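Local coordinates for protein glutamate receptor IIB,Glutamate receptor IIB (PDB 4WXJ) that binds the neurotransmitter glutamate through this ligand-binding domain and probably acts as a glutamate-gated ion channel in the postsynaptic membrane, at residues G80-L85 and R104-F109; C95-T98 and A102-S105. All blocks are in the same frame, centred on the assembly; numbering follows the deposited sequence.

How the contacts relate
Both are buried contacts of the glutamate-binding domain, around the arginine that binds the ligand; contact 1 reaches the surface at V106, which is partly exposed. Their centres are about 7 Å apart, and they share R104 and S105. Contact 1 is apolar: aliphatic side chains of helix 80-86 meet the chain leading into strand 108-123. Contact 2 is polar: R103 of helix 101-104 joins the loop 95-98 to the bound glutamate. The two touch through packing. I81 CD1 lies 3.6 Å from C95 SG, and I82 and F109 both rest on the aliphatic part of R103. Contact 1 thus packs against the stem of the arginine whose head works in contact 2.

Contact 1. Residues G80-L85 and R104-F109; sequences GIIRQL and RSVVDF
I82 and V106 meet through methyl groups, CG2 of I82 lying 3.8 Å from CG2 of V106. The two side chains cross at about a right angle. I82 also reaches V107 with the other end of its side chain, where CD1 is 4.0 Å from V107 CG2. CG2 of I82 stands opposite the backbone N, and CG1 beside it (chi1 -58°). CG2 thus meets V106 and also borders V107 CG1, while the CG1-CD1 branch goes to V107 CG2. One turn on, L85 closes the row: its CB is 3.9 Å from V107 CG1. V107 is therefore held by both helix residues, CG2 against I82 and CG1 against L85 and the edge of I82. Its chi1 of -60° sets CG1 opposite the carbonyl carbon and turns CG2 into the slot between that carbon and the backbone N.

This tight part is buried and wholly aliphatic. I86, the next residue of the helix, also touches both valines. A229 and P231 pack on L85, and I82 continues onto R103. The other side is looser. V106 is partly exposed, and the turn before it, R104 and S105, is exposed. There the contacts are polar. S105 OG is hydrogen-bonded to Q101 O. R104 NH2 is 3.1 Å from D108 OD1, but the oxygen sits above the guanidinium plane, so this salt bridge rests on charge rather than on a directed N-H. D108 itself is buried, and its OD1 also accepts the backbone N of F109 at 3.0 Å, through its anti lone pair.

The contact joins helix 80-86 to strand 108-123 beside the ligand-binding arginine, as in the bilobed, periplasmic-binding-protein-like fold of ionotropic glutamate receptor ligand-binding domains.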
loop_
_atom_site.group_PDB
_atom_site.type_symbol
_atom_site.label_atom_id
_atom_site.label_comp_id
_atom_site.label_asym_id
_atom_site.label_seq_id
_atom_site.Cartn_x
_atom_site.Cartn_y
_atom_site.Cartn_z
ATOM N N GLY A 80 9.963 -5.355 7.321
ATOM C CA GLY A 80 9.078 -4.206 7.290
ATOM C C GLY A 80 8.232 -4.024 8.536
ATOM O O GLY A 80 8.620 -4.426 9.635
ATOM N N ILE A 81 7.065 -3.412 8.350
ATOM C CA ILE A 81 6.159 -3.109 9.450
ATOM C C ILE A 81 5.691 -4.376 10.156
ATOM O O ILE A 81 5.576 -4.402 11.381
ATOM C CB ILE A 81 4.926 -2.321 8.955
ATOM C CG1 ILE A 81 5.367 -0.996 8.326
ATOM C CG2 ILE A 81 3.952 -2.071 10.107
ATOM C CD1 ILE A 81 4.254 -0.224 7.645
ATOM N N ILE A 82 5.411 -5.417 9.378
ATOM C CA ILE A 82 4.926 -6.673 9.934
ATOM C C ILE A 82 5.937 -7.263 10.919
ATOM O O ILE A 82 5.557 -7.791 11.963
ATOM C CB ILE A 82 4.632 -7.703 8.823
ATOM C CG1 ILE A 82 3.603 -7.150 7.832
ATOM C CG2 ILE A 82 4.139 -9.017 9.418
ATOM C CD1 ILE A 82 2.243 -6.839 8.442
ATOM N N ARG A 83 7.222 -7.168 10.587
ATOM C CA ARG A 83 8.274 -7.704 11.448
ATOM C C ARG A 83 8.303 -7.002 12.806
ATOM O O ARG A 83 8.430 -7.654 13.843
ATOM C CB ARG A 83 9.641 -7.581 10.769
ATOM C CG ARG A 83 10.814 -8.097 11.604
ATOM C CD ARG A 83 10.645 -9.565 11.977
ATOM N NE ARG A 83 11.769 -10.071 12.765
ATOM C CZ ARG A 83 12.915 -10.511 12.252
ATOM N NH1 ARG A 83 13.114 -10.510 10.940
ATOM N NH2 ARG A 83 13.871 -10.951 13.058
ATOM N N GLN A 84 8.183 -5.678 12.797
ATOM C CA GLN A 84 8.214 -4.899 14.032
ATOM C C GLN A 84 7.061 -5.266 14.963
ATOM O O GLN A 84 7.191 -5.182 16.185
ATOM C CB GLN A 84 8.167 -3.403 13.722
ATOM C CG GLN A 84 9.341 -2.905 12.908
ATOM C CD GLN A 84 10.670 -3.198 13.571
ATOM O OE1 GLN A 84 10.891 -2.840 14.728
ATOM N NE2 GLN A 84 11.561 -3.866 12.846
ATOM N N LEU A 85 5.939 -5.673 14.382
ATOM C CA LEU A 85 4.778 -6.077 15.166
ATOM C C LEU A 85 4.970 -7.476 15.747
ATOM O O LEU A 85 4.608 -7.733 16.895
ATOM C CB LEU A 85 3.514 -6.025 14.305
ATOM C CG LEU A 85 2.982 -4.615 14.041
ATOM C CD1 LEU A 85 2.102 -4.594 12.810
ATOM C CD2 LEU A 85 2.212 -4.110 15.248
ATOM N N ARG A 104 -2.068 -11.885 7.877
ATOM C CA ARG A 104 -3.074 -12.134 8.902
ATOM C C ARG A 104 -2.729 -13.370 9.733
ATOM O O ARG A 104 -3.242 -13.546 10.838
ATOM C CB ARG A 104 -4.453 -12.295 8.257
ATOM C CG ARG A 104 -5.604 -12.463 9.239
ATOM C CD ARG A 104 -5.726 -11.280 10.188
ATOM N NE ARG A 104 -6.858 -11.435 11.096
ATOM C CZ ARG A 104 -6.827 -12.134 12.226
ATOM N NH1 ARG A 104 -5.716 -12.752 12.608
ATOM N NH2 ARG A 104 -7.913 -12.216 12.979
ATOM N N SER A 105 -1.849 -14.214 9.204
ATOM C CA SER A 105 -1.432 -15.424 9.906
ATOM C C SER A 105 -0.471 -15.125 11.055
ATOM O O SER A 105 -0.375 -15.904 12.003
ATOM C CB SER A 105 -0.770 -16.404 8.935
ATOM O OG SER A 105 -1.676 -16.814 7.925
ATOM N N VAL A 106 0.230 -13.996 10.969
ATOM C CA VAL A 106 1.276 -13.661 11.937
ATOM C C VAL A 106 0.946 -12.427 12.779
ATOM O O VAL A 106 1.476 -12.266 13.878
ATOM C CB VAL A 106 2.629 -13.435 11.230
ATOM C CG1 VAL A 106 3.148 -14.748 10.660
ATOM C CG2 VAL A 106 2.504 -12.381 10.137
ATOM N N VAL A 107 0.082 -11.556 12.263
ATOM C CA VAL A 107 -0.380 -10.396 13.021
ATOM C C VAL A 107 -1.883 -10.220 12.849
ATOM O O VAL A 107 -2.476 -10.765 11.919
ATOM C CB VAL A 107 0.339 -9.094 12.588
ATOM C CG1 VAL A 107 1.839 -9.213 12.812
ATOM C CG2 VAL A 107 0.040 -8.761 11.129
ATOM N N ASP A 108 -2.492 -9.454 13.748
ATOM C CA ASP A 108 -3.918 -9.165 13.669
ATOM C C ASP A 108 -4.150 -7.886 12.873
ATOM O O ASP A 108 -3.216 -7.131 12.610
ATOM C CB ASP A 108 -4.520 -9.033 15.070
ATOM C CG ASP A 108 -5.848 -9.752 15.208
ATOM O OD1 ASP A 108 -6.682 -9.656 14.283
ATOM O OD2 ASP A 108 -6.055 -10.420 16.241
ATOM N N PHE A 109 -5.402 -7.654 12.492
ATOM C CA PHE A 109 -5.788 -6.428 11.802
ATOM C C PHE A 109 -7.060 -5.853 12.401
ATOM O O PHE A 109 -7.916 -6.586 12.896
ATOM C CB PHE A 109 -5.997 -6.681 10.308
ATOM C CG PHE A 109 -4.739 -6.602 9.493
ATOM C CD1 PHE A 109 -3.980 -7.735 9.248
ATOM C CD2 PHE A 109 -4.320 -5.394 8.964
ATOM C CE1 PHE A 109 -2.822 -7.662 8.494
ATOM C CE2 PHE A 109 -3.166 -5.316 8.208
ATOM C CZ PHE A 109 -2.416 -6.452 7.974
#

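Contact 2. Residues C95-T98 and A102-S105. With GLU (glutamic acid), chain C.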
loop_
_atom_site.group_PDB
_atom_site.type_symbol
_atom_site.label_atom_id
_atom_site.label_comp_id
_atom_site.label_asym_id
_atom_site.label_seq_id
_atom_site.Cartn_x
_atom_site.Cartn_y
_atom_site.Cartn_z
ATOM N N CYS A 95 -0.123 2.197 7.226
ATOM C CA CYS A 95 0.191 2.894 5.979
ATOM C C CYS A 95 -0.836 2.375 4.980
ATOM O O CYS A 95 -1.926 1.968 5.381
ATOM C CB CYS A 95 1.619 2.634 5.492
ATOM S SG CYS A 95 1.986 0.902 5.135
ATOM N N ASP A 96 -0.505 2.373 3.692
ATOM C CA ASP A 96 -1.296 1.604 2.733
ATOM C C ASP A 96 -0.975 0.128 2.932
ATOM O O ASP A 96 -0.369 -0.513 2.076
ATOM C CB ASP A 96 -1.016 2.028 1.288
ATOM C CG ASP A 96 0.463 2.107 0.970
ATOM O OD1 ASP A 96 1.253 2.471 1.870
ATOM O OD2 ASP A 96 0.831 1.802 -0.185
ATOM N N LEU A 97 -1.382 -0.395 4.085
ATOM C CA LEU A 97 -1.044 -1.753 4.484
ATOM C C LEU A 97 -2.198 -2.685 4.146
ATOM O O LEU A 97 -3.219 -2.710 4.833
ATOM C CB LEU A 97 -0.720 -1.802 5.981
ATOM C CG LEU A 97 -0.086 -3.086 6.524
ATOM C CD1 LEU A 97 1.276 -3.347 5.891
ATOM C CD2 LEU A 97 0.039 -2.997 8.038
ATOM N N THR A 98 -2.029 -3.442 3.070
ATOM C CA THR A 98 -3.084 -4.303 2.561
ATOM C C THR A 98 -3.184 -5.594 3.361
ATOM O O THR A 98 -2.171 -6.214 3.693
ATOM C CB THR A 98 -2.850 -4.645 1.088
ATOM O OG1 THR A 98 -2.708 -3.434 0.338
ATOM C CG2 THR A 98 -4.011 -5.463 0.525
ATOM N N ALA A 102 -1.212 -14.234 4.312
ATOM C CA ALA A 102 0.067 -14.495 4.962
ATOM C C ALA A 102 0.291 -13.557 6.147
ATOM O O ALA A 102 0.764 -13.978 7.202
ATOM C CB ALA A 102 1.201 -14.360 3.960
ATOM N N ARG A 103 -0.051 -12.285 5.970
ATOM C CA ARG A 103 0.126 -11.299 7.029
ATOM C C ARG A 103 -0.820 -11.563 8.194
ATOM O O ARG A 103 -0.425 -11.481 9.357
ATOM C CB ARG A 103 -0.095 -9.889 6.486
ATOM C CG ARG A 103 1.007 -9.417 5.561
ATOM C CD ARG A 103 0.639 -8.116 4.884
ATOM N NE ARG A 103 1.730 -7.600 4.061
ATOM C CZ ARG A 103 1.620 -6.557 3.244
ATOM N NH1 ARG A 103 0.463 -5.921 3.131
ATOM N NH2 ARG A 103 2.664 -6.155 2.535
ATOM N N ARG A 104 -2.068 -11.885 7.877
ATOM C CA ARG A 104 -3.074 -12.134 8.902
ATOM C C ARG A 104 -2.729 -13.370 9.733
ATOM O O ARG A 104 -3.242 -13.546 10.838
ATOM C CB ARG A 104 -4.453 -12.295 8.257
ATOM C CG ARG A 104 -5.604 -12.463 9.239
ATOM C CD ARG A 104 -5.726 -11.280 10.188
ATOM N NE ARG A 104 -6.858 -11.435 11.096
ATOM C CZ ARG A 104 -6.827 -12.134 12.226
ATOM N NH1 ARG A 104 -5.716 -12.752 12.608
ATOM N NH2 ARG A 104 -7.913 -12.216 12.979
ATOM N N SER A 105 -1.849 -14.214 9.204
ATOM C CA SER A 105 -1.432 -15.424 9.906
ATOM C C SER A 105 -0.471 -15.125 11.055
ATOM O O SER A 105 -0.375 -15.904 12.003
ATOM C CB SER A 105 -0.770 -16.404 8.935
ATOM O OG SER A 105 -1.676 -16.814 7.925
HETATM N N GLU C . -0.465 -1.973 -0.089
HETATM C CA GLU C . 0.444 -3.026 -0.621
HETATM C C GLU C . 0.948 -3.913 0.511
HETATM O O GLU C . 0.476 -3.803 1.644
HETATM C CB GLU C . 1.616 -2.388 -1.363
HETATM C CG GLU C . 1.252 -1.781 -2.710
HETATM C CD GLU C . 1.162 -2.804 -3.835
HETATM O OE1 GLU C . 0.697 -2.432 -4.932
HETATM O OE2 GLU C . 1.558 -3.974 -3.632
HETATM O OXT GLU C . 1.826 -4.758 0.327
#
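The loop 95-98 and the short, weakly bonded helix at 102-104 come closest at T98 and R103, whose CA atoms are 8.9 Å apart, and D96 centres an inverse gamma turn. Together they form part of the glutamate site of the bilobed ionotropic receptor ligand-binding domain.

R103 bridges the gap with its long side chain. The chain is extended from CG to NE, which carries the guanidinium to the ligand. NH1 serves two acceptors: it gives a bond to T98 O at 2.7 Å, on a lone pair in the carbonyl plane, and a nearly straight one (171°) to O of the bound glutamate. NH2 binds OXT of the same carboxylate at 2.7 Å, and also G69 O. L97 CD1 covers one face of the guanidinium, 3.9 Å from NH1 and offset toward the rim. A leucine in place of R103 would probably leave the ligand carboxylate without its paired N-H bonds and charge partner, and T98 O without its NH1 donor.

The loop holds the ligand amino group and shares the carboxylate. D96 O accepts the ligand N. The ligand N also bonds to T98 OG1 at 2.7 Å, and that hydroxyl is hydrogen-bonded to E200, which itself binds the ligand. T98 N completes the hold on the carboxylate, 2.9 Å from ligand O at an N-H...O angle of 167°.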